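Long-range contact in ureidoglycolate hydrolase (Arabidopsis thaliana, PDB 4PXE), which hydrolyses (S)-ureidoglycolate to glyoxylate, ammonium and carbon dioxide in purine breakdown, using two manganese ions per subunit: residues T89-D94 with E206-Q211. Numbering follows the deposited sequence.
Sequences TGSHID and ELHIEQ. With MN (manganese (II) ion), chain C.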
loop_
_atom_site.group_PDB
_atom_site.type_symbol
_atom_site.label_atom_id
_atom_site.label_comp_id
_atom_site.label_asym_id
_atom_site.label_seq_id
_atom_site.Cartn_x
_atom_site.Cartn_y
_atom_site.Cartn_z
ATOM N N THR A 89 11.959 8.865 -34.963
ATOM C CA THR A 89 12.547 9.225 -33.679
ATOM C C THR A 89 11.431 9.429 -32.680
ATOM O O THR A 89 10.332 9.827 -33.051
ATOM C CB THR A 89 13.408 10.510 -33.767
ATOM O OG1 THR A 89 14.066 10.746 -32.508
ATOM C CG2 THR A 89 12.547 11.727 -34.123
ATOM N N GLY A 90 11.695 9.169 -31.405
ATOM C CA GLY A 90 10.676 9.441 -30.415
ATOM C C GLY A 90 10.969 8.853 -29.058
ATOM O O GLY A 90 12.022 8.262 -28.840
ATOM N N SER A 91 10.018 9.025 -28.151
ATOM C CA SER A 91 10.173 8.602 -26.763
ATOM C C SER A 91 8.798 8.614 -26.095
ATOM O O SER A 91 7.766 8.612 -26.779
ATOM C CB SER A 91 11.163 9.528 -26.034
ATOM O OG SER A 91 11.693 8.931 -24.856
ATOM N N HIS A 92 8.785 8.636 -24.766
ATOM C CA HIS A 92 7.531 8.536 -24.012
ATOM C C HIS A 92 7.310 9.787 -23.164
ATOM O O HIS A 92 8.250 10.553 -22.909
ATOM C CB HIS A 92 7.585 7.320 -23.085
ATOM C CG HIS A 92 8.659 7.418 -22.048
ATOM N ND1 HIS A 92 8.403 7.785 -20.742
ATOM C CD2 HIS A 92 9.996 7.231 -22.135
ATOM C CE1 HIS A 92 9.540 7.820 -20.071
ATOM N NE2 HIS A 92 10.518 7.482 -20.891
ATOM N N ILE A 93 6.080 10.006 -22.717
ATOM C CA ILE A 93 5.826 11.085 -21.766
ATOM C C ILE A 93 5.185 10.609 -20.467
ATOM O O ILE A 93 4.933 11.421 -19.574
ATOM C CB ILE A 93 4.976 12.224 -22.372
ATOM C CG1 ILE A 93 3.586 11.710 -22.766
ATOM C CG2 ILE A 93 5.706 12.877 -23.550
ATOM C CD1 ILE A 93 2.741 12.755 -23.490
ATOM N N ASP A 94 4.919 9.314 -20.340
ATOM C CA ASP A 94 4.447 8.856 -19.034
ATOM C C ASP A 94 5.570 8.956 -17.993
ATOM O O ASP A 94 6.754 8.964 -18.345
ATOM C CB ASP A 94 3.721 7.487 -19.067
ATOM C CG ASP A 94 4.570 6.335 -19.610
ATOM O OD1 ASP A 94 5.501 6.538 -20.417
ATOM O OD2 ASP A 94 4.238 5.182 -19.254
ATOM N N GLU A 206 16.509 7.579 -30.613
ATOM C CA GLU A 206 15.892 8.136 -29.409
ATOM C C GLU A 206 16.859 9.042 -28.660
ATOM O O GLU A 206 17.955 8.622 -28.291
ATOM C CB GLU A 206 15.418 7.010 -28.485
ATOM C CG GLU A 206 14.684 7.505 -27.230
ATOM C CD GLU A 206 13.936 6.410 -26.482
ATOM O OE1 GLU A 206 14.095 5.205 -26.803
ATOM O OE2 GLU A 206 13.170 6.765 -25.561
ATOM N N LEU A 207 16.453 10.290 -28.455
ATOM C CA LEU A 207 17.194 11.236 -27.618
ATOM C C LEU A 207 16.711 11.055 -26.176
ATOM O O LEU A 207 15.502 10.997 -25.947
ATOM C CB LEU A 207 16.904 12.656 -28.104
ATOM C CG LEU A 207 17.377 13.812 -27.213
ATOM C CD1 LEU A 207 18.898 13.835 -27.059
ATOM C CD2 LEU A 207 16.859 15.130 -27.757
ATOM N N HIS A 208 17.623 10.951 -25.211
ATOM C CA HIS A 208 17.220 10.663 -23.829
ATOM C C HIS A 208 18.274 11.166 -22.850
ATOM O O HIS A 208 19.475 11.155 -23.152
ATOM C CB HIS A 208 16.994 9.142 -23.636
ATOM C CG HIS A 208 16.064 8.796 -22.503
ATOM N ND1 HIS A 208 16.418 8.917 -21.174
ATOM C CD2 HIS A 208 14.789 8.336 -22.508
ATOM C CE1 HIS A 208 15.402 8.552 -20.410
ATOM N NE2 HIS A 208 14.402 8.195 -21.196
ATOM N N ILE A 209 17.843 11.616 -21.674
ATOM C CA ILE A 209 18.824 11.905 -20.628
ATOM C C ILE A 209 19.586 10.631 -20.264
ATOM O O ILE A 209 19.037 9.522 -20.313
ATOM C CB ILE A 209 18.190 12.549 -19.383
ATOM C CG1 ILE A 209 17.166 11.606 -18.728
ATOM C CG2 ILE A 209 17.539 13.874 -19.753
ATOM C CD1 ILE A 209 16.726 12.050 -17.311
ATOM N N GLU A 210 20.854 10.781 -19.899
ATOM C CA GLU A 210 21.680 9.613 -19.613
ATOM C C GLU A 210 21.133 8.731 -18.485
ATOM O O GLU A 210 21.259 7.505 -18.544
ATOM C CB GLU A 210 23.100 10.050 -19.235
ATOM C CG GLU A 210 24.019 8.869 -18.925
ATOM C CD GLU A 210 25.318 9.269 -18.266
ATOM O OE1 GLU A 210 25.785 10.399 -18.525
ATOM O OE2 GLU A 210 25.880 8.452 -17.498
ATOM N N GLN A 211 20.548 9.352 -17.455
ATOM C CA GLN A 211 20.151 8.640 -16.232
ATOM C C GLN A 211 21.361 8.000 -15.556
ATOM O O GLN A 211 21.258 6.950 -14.908
ATOM C CB GLN A 211 19.032 7.626 -16.511
ATOM C CG GLN A 211 17.856 8.275 -17.207
ATOM C CD GLN A 211 16.727 7.319 -17.504
ATOM O OE1 GLN A 211 16.834 6.471 -18.391
ATOM N NE2 GLN A 211 15.609 7.483 -16.805
HETATM MN MN MN C . 12.669 6.955 -20.266
HETATM O O HOH W 1 13.910 11.313 -29.645
HETATM O O HOH W 2 13.691 10.960 -23.927
HETATM O O HOH W 3 14.476 5.465 -19.457
HETATM O O HOH W 4 12.889 5.550 -21.982
HETATM O O HOH W 5 11.673 5.594 -18.822
#
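His-92 and His-208 meet through a manganese ion: each binds it by NE2 at 2.3 Å, and no backbone hydrogen bond joins the two parallel strands at this end. Active sites of parallel alpha/beta folds lie at the C-terminal ends of strands, where the chains part; here the CA atoms of Gly-90 and Glu-206 are 5.5 Å apart, those of His-92 and His-208 9.9 Å. Water spans the gap, one molecule linking Thr-89 OG1 to Leu-207 N and another donating to both Ser-91 OG and Leu-207 O; Thr-89 OG1 also hydrogen-bonds to Leu-205 O. The direct polar link is Ser-91 OG to Glu-206 OE2, 2.7 Å, met on the anti side of the carboxylate and 17° out of its plane. Glu-206 gets there by reaching forward, CG anti to the backbone N (chi1 -177°) and the chain extended beyond. Its CG lies 3.2 Å from Gly-90 O, a buried carbonyl without a hydrogen-bonding partner, while OE1 is held by Ser-380. An alanine at Glu-206 would probably leave both the Ser-91 and Ser-380 hydroxyls without this acceptor and open a gap beside Gly-90. On the side of the ring away from the metal, His-208 ND1 donates to Ile-209 O at 2.8 Å, nearly straight and in the ring plane, which fixes the imidazole's rotation; His-92 ND1 has just weak bonds to Asp-94. Asp-103 and three waters, one within hydrogen-bonding distance of substrate-binding Gln-211 OE1, complete the shell of this catalytic manganese. With its two NE2 ligands on separate strand ends, the metal site depends on how those ends are placed.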